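Local coordinates for cellulose-binding protein (Saccharophagus degradans, PDB 2YHG), which probably hydrolyses glycosidic bonds in carbohydrate metabolism, this chain being the nucleoside hydrolase-like and C-terminal part of a longer cellulose-binding protein, at residues R181-L186 / L249-P254; R206-Y211 / S273-V278. One frame throughout, in Å; residues are numbered along the deposited sequence. Where two conformers were deposited one is given.

Contacts 1 and 2 start from neighbouring strands at one side of the six-stranded parallel sheet: 180-185, next to the edge, and the outermost strand 203-207. Contact 1 (181-186 with 249-254) lies about 3 Å from the centre of the chain, and all three touching residues are buried and meet without a hydrogen bond. Contact 2 (206-211 with 273-278) has its centre about 16 Å from that of the chain, is partly buried, and works through two arginines, a backbone carbonyl, a water and the Val278 methyl packed against the arginine chains. Their centres are 13 Å apart, and the salt bridge from Arg206 NE to Asp184 OD2, 2.8 Å long, joins them directly.

Contact 1 of 2, residues R181-L186 / L249-P254; sequences RVYDIL and LHMANP
His250 and Met251 both meet the side chain of Tyr183, and they do so from a type I beta turn that begins on Leu249, the last residue of the short helix 246-249. The turn is closed by the backbone bond from Ala252 N to Leu249 O, 3.1 Å long.

His250 is the principal partner. Its CB lies 3.7 Å from Tyr183 CE2, and its CD2 lies 3.8 Å from CD2 of the tyrosine, so the CB-to-CD2 side of the histidine runs along one ortho-meta bond of the phenol ring. The ring centroids are 5.3 Å apart and the planes are turned 53° against each other, an oblique meeting. With chi1 at -172°, His250 CG stands anti to its backbone N, and this directs the imidazole at the strand. NE2 is hydrogen-bonded to the carbonyl oxygen of Pro259, while Trp147 of strand 146-150 meets the imidazole edge-to-face.

The fold here is the parallel alpha/beta sheet of the nucleoside hydrolase-like domain, in which 180-185 runs between 146-150 and 203-207. Tyr183 leaves that sheet on the side facing the turn, CG anti to N at chi1 -165°, and the hydroxyl at its far end bonds the carbonyl oxygen of Gly268. The ring also packs on Pro246 and Ala247 of helix 246-249.

Met251 comes next. Its CB does not point at the strand, yet the chain runs past CB of His250 and carries the terminal methyl back to the strand: CE lies 4.2 Å from Tyr183 CB, at the root of the tyrosine. The same methionine packs on Trp147.

Contact 2 of 2, residues R206-Y211 / S273-V278; sequences RARSVY and SKQAGV
The carbonyl oxygen of Val278 receives two donors, Arg206 NH1 across the contact and the hydroxyl of Tyr294. NH1 lies 2.9 Å from Val278 O. The bond is bent, with an N-H...O angle of 136° and the donor tilted from the carbonyl plane. The carbonyl oxygen sits at the edge of the guanidinium, near its plane.

The contact joins the outermost strand of the parallel alpha/beta sheet, 203-207, and the loop that follows it to the two-stranded antiparallel sheet of 273-276 and 295-298 and to the loop that leaves strand 273-276, where Val278 lies. Arg206 is held by several groups: besides the Asp184 bridge from NE, NH1 forms a salt bridge with Asp288 and NH2 bonds the hydroxyl of Thr193. These partners together fix the rotation of the guanidinium, and the two carboxylates would be expected to stabilise its positive charge.

Val278 also supplies an apolar branch. Its CG1, anti to the backbone N at chi1 179°, touches both arginine chains: Arg206 CD is 3.8 Å from it, and Arg208 NE is 3.6 Å from it. Against Arg208 the methyl lies over one face of the guanidinium, whereas Arg206 offers it the methylenes of its chain.

Further out, Arg208 and Gln275 do not bond directly, and their guanidinium and amide planes stand 84° apart. A water links them, accepting from Arg208 NH2 at 2.9 Å and donating to Gln275 OE1 at 2.8 Å.

Contact 1 of 2, residues R181-L186 / L249-P254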
# COMPACT_ATOMS: atom_id res chain seq x y z
N ARG A 181 -4.46 11.36 0.56
CA ARG A 181 -4.83 10.42 -0.49
C ARG A 181 -5.69 9.35 0.16
O ARG A 181 -5.46 9.03 1.33
CB ARG A 181 -3.67 9.74 -1.19
CG ARG A 181 -2.83 10.65 -2.08
CD ARG A 181 -1.62 11.11 -1.31
NE ARG A 181 -0.72 11.91 -2.20
CZ ARG A 181 -0.82 13.22 -2.40
NH1 ARG A 181 -1.77 13.93 -1.83
NH2 ARG A 181 0.15 13.83 -3.04
N VAL A 182 -6.66 8.83 -0.57
CA VAL A 182 -7.51 7.77 -0.05
C VAL A 182 -7.38 6.52 -0.90
O VAL A 182 -7.47 6.57 -2.13
CB VAL A 182 -8.99 8.23 0.00
CG1 VAL A 182 -9.92 7.08 0.44
CG2 VAL A 182 -9.15 9.42 0.95
N TYR A 183 -7.21 5.38 -0.21
CA TYR A 183 -7.28 4.06 -0.85
C TYR A 183 -8.45 3.33 -0.19
O TYR A 183 -8.37 2.94 0.97
CB TYR A 183 -5.96 3.29 -0.68
CG TYR A 183 -5.82 2.10 -1.59
CD1 TYR A 183 -6.70 1.02 -1.52
CD2 TYR A 183 -4.80 2.01 -2.51
CE1 TYR A 183 -6.52 -0.10 -2.31
CE2 TYR A 183 -4.62 0.88 -3.33
CZ TYR A 183 -5.50 -0.17 -3.21
OH TYR A 183 -5.38 -1.34 -3.95
N ASP A 184 -9.54 3.21 -0.95
CA ASP A 184 -10.80 2.60 -0.52
C ASP A 184 -10.88 1.20 -1.11
O ASP A 184 -10.84 1.04 -2.33
CB ASP A 184 -11.92 3.50 -1.04
CG ASP A 184 -13.31 2.90 -1.06
OD1 ASP A 184 -13.51 1.82 -0.48
OD2 ASP A 184 -14.21 3.57 -1.67
N ILE A 185 -10.99 0.18 -0.27
CA ILE A 185 -11.22 -1.18 -0.75
C ILE A 185 -12.71 -1.38 -1.02
O ILE A 185 -13.52 -1.41 -0.09
CB ILE A 185 -10.72 -2.23 0.26
CG1 ILE A 185 -9.19 -2.12 0.45
CG2 ILE A 185 -11.17 -3.63 -0.20
CD1 ILE A 185 -8.39 -2.79 -0.66
N LEU A 186 -13.04 -1.49 -2.30
CA LEU A 186 -14.32 -1.96 -2.81
C LEU A 186 -15.51 -1.03 -2.65
O LEU A 186 -16.52 -1.24 -3.33
CB LEU A 186 -14.68 -3.35 -2.29
CG LEU A 186 -13.87 -4.47 -2.93
CD1 LEU A 186 -13.80 -5.70 -2.02
CD2 LEU A 186 -14.51 -4.86 -4.26
N LEU A 249 -0.27 -2.66 0.52
CA LEU A 249 0.76 -3.10 -0.41
C LEU A 249 1.03 -2.02 -1.45
O LEU A 249 2.15 -1.96 -1.99
CB LEU A 249 0.38 -4.41 -1.12
CG LEU A 249 0.18 -5.61 -0.21
CD1 LEU A 249 -0.02 -6.85 -1.10
CD2 LEU A 249 1.34 -5.79 0.76
N HIS A 250 0.07 -1.16 -1.74
CA HIS A 250 0.26 -0.04 -2.67
C HIS A 250 1.49 0.80 -2.27
O HIS A 250 2.17 1.32 -3.17
CB HIS A 250 -1.02 0.79 -2.65
CG HIS A 250 -1.05 1.86 -3.69
ND1 HIS A 250 -0.80 1.61 -5.01
CD2 HIS A 250 -1.33 3.18 -3.55
CE1 HIS A 250 -0.89 2.76 -5.64
NE2 HIS A 250 -1.23 3.73 -4.80
N MET A 251 1.73 0.95 -0.98
CA MET A 251 2.77 1.79 -0.43
C MET A 251 3.97 1.01 0.10
O MET A 251 4.80 1.58 0.80
CB MET A 251 2.21 2.72 0.65
CG MET A 251 0.90 3.40 0.30
SD MET A 251 -0.48 2.36 0.91
CE MET A 251 -1.90 3.33 0.54
N ALA A 252 4.08 -0.27 -0.21
CA ALA A 252 5.09 -1.13 0.37
C ALA A 252 6.49 -0.92 -0.20
O ALA A 252 7.45 -1.39 0.41
CB ALA A 252 4.70 -2.58 0.20
N ASN A 253 6.60 -0.39 -1.43
CA ASN A 253 7.81 -0.47 -2.19
C ASN A 253 8.14 0.84 -2.88
O ASN A 253 7.89 1.02 -4.07
CB ASN A 253 7.71 -1.55 -3.28
CG ASN A 253 7.46 -2.91 -2.74
OD1 ASN A 253 8.35 -3.54 -2.17
ND2 ASN A 253 6.28 -3.44 -2.97
N PRO A 254 8.76 1.79 -2.16
CA PRO A 254 9.05 3.08 -2.78
C PRO A 254 9.93 3.00 -4.02
O PRO A 254 9.81 3.84 -4.90
CB PRO A 254 9.71 3.88 -1.65
CG PRO A 254 9.21 3.23 -0.37
CD PRO A 254 9.06 1.79 -0.72

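Contact 2 of 2, residues R206-Y211 / S273-V278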
# COMPACT_ATOMS: atom_id res chain seq x y z
N ARG A 206 -10.78 3.62 -5.58
CA ARG A 206 -11.70 2.57 -5.14
C ARG A 206 -11.27 1.30 -5.85
O ARG A 206 -11.58 1.09 -7.02
CB ARG A 206 -13.18 2.90 -5.38
CG ARG A 206 -14.13 1.83 -4.94
CD ARG A 206 -15.60 2.23 -4.95
NE ARG A 206 -15.91 3.09 -3.82
CZ ARG A 206 -17.11 3.60 -3.57
NH1 ARG A 206 -18.08 3.54 -4.48
NH2 ARG A 206 -17.36 4.20 -2.41
N ALA A 207 -10.49 0.48 -5.15
CA ALA A 207 -9.93 -0.73 -5.72
C ALA A 207 -10.94 -1.85 -5.65
O ALA A 207 -11.54 -2.09 -4.59
CB ALA A 207 -8.67 -1.12 -4.97
N ARG A 208 -11.11 -2.57 -6.74
CA ARG A 208 -12.07 -3.65 -6.77
C ARG A 208 -11.50 -5.00 -7.15
O ARG A 208 -12.11 -6.04 -6.87
CB ARG A 208 -13.20 -3.31 -7.71
CG ARG A 208 -13.93 -2.03 -7.35
CD ARG A 208 -15.05 -1.75 -8.37
NE ARG A 208 -14.48 -1.40 -9.66
CZ ARG A 208 -15.14 -1.53 -10.81
NH1 ARG A 208 -16.42 -1.93 -10.82
NH2 ARG A 208 -14.50 -1.32 -11.95
N SER A 209 -10.33 -5.02 -7.78
CA SER A 209 -9.78 -6.28 -8.28
C SER A 209 -8.77 -6.83 -7.29
O SER A 209 -7.55 -6.93 -7.57
CB SER A 209 -9.16 -6.11 -9.67
OG SER A 209 -10.13 -5.82 -10.66
N VAL A 210 -9.27 -7.19 -6.11
CA VAL A 210 -8.45 -7.44 -4.94
C VAL A 210 -8.44 -8.92 -4.53
O VAL A 210 -8.00 -9.25 -3.43
CB VAL A 210 -8.88 -6.56 -3.74
CG1 VAL A 210 -8.64 -5.09 -4.08
CG2 VAL A 210 -10.34 -6.83 -3.33
N TYR A 211 -8.88 -9.80 -5.43
CA TYR A 211 -9.19 -11.18 -5.09
C TYR A 211 -8.36 -12.23 -5.82
O TYR A 211 -8.62 -13.42 -5.64
CB TYR A 211 -10.66 -11.45 -5.37
CG TYR A 211 -11.62 -10.73 -4.46
CD1 TYR A 211 -11.68 -11.03 -3.12
CD2 TYR A 211 -12.46 -9.75 -4.94
CE1 TYR A 211 -12.59 -10.37 -2.27
CE2 TYR A 211 -13.41 -9.15 -4.12
CZ TYR A 211 -13.48 -9.48 -2.80
OH TYR A 211 -14.48 -8.95 -2.00
N SER A 273 -6.85 5.12 -14.97
CA SER A 273 -7.79 6.19 -15.23
C SER A 273 -8.79 6.25 -14.14
O SER A 273 -8.98 5.29 -13.37
CB SER A 273 -8.52 5.98 -16.56
OG SER A 273 -9.28 4.79 -16.51
N LYS A 274 -9.44 7.40 -14.04
CA LYS A 274 -10.66 7.53 -13.27
C LYS A 274 -11.83 7.02 -14.10
O LYS A 274 -11.88 7.23 -15.31
CB LYS A 274 -10.94 8.99 -12.91
CG LYS A 274 -9.89 9.66 -12.09
CD LYS A 274 -10.28 11.07 -11.73
CE LYS A 274 -9.09 11.90 -11.26
NZ LYS A 274 -9.43 13.32 -11.23
N GLN A 275 -12.75 6.35 -13.43
CA GLN A 275 -13.98 5.91 -14.02
C GLN A 275 -15.16 6.56 -13.34
O GLN A 275 -15.07 6.95 -12.16
CB GLN A 275 -14.14 4.38 -13.97
CG GLN A 275 -13.01 3.63 -14.65
CD GLN A 275 -13.30 2.16 -14.74
OE1 GLN A 275 -14.45 1.73 -14.58
NE2 GLN A 275 -12.26 1.37 -15.01
N ALA A 276 -16.27 6.67 -14.06
CA ALA A 276 -17.49 7.27 -13.52
C ALA A 276 -18.36 6.23 -12.83
O ALA A 276 -18.54 5.10 -13.31
CB ALA A 276 -18.31 7.91 -14.66
N GLY A 277 -18.93 6.60 -11.69
CA GLY A 277 -19.96 5.82 -11.07
C GLY A 277 -19.52 4.47 -10.56
O GLY A 277 -20.31 3.53 -10.50
N VAL A 278 -18.27 4.35 -10.11
CA VAL A 278 -17.75 3.06 -9.61
C VAL A 278 -18.57 2.67 -8.37
O VAL A 278 -18.57 3.39 -7.36
CB VAL A 278 -16.26 3.14 -9.26
CG1 VAL A 278 -15.78 1.81 -8.73
CG2 VAL A 278 -15.44 3.51 -10.47
O HOH W 1 -15.78 -0.73 -14.47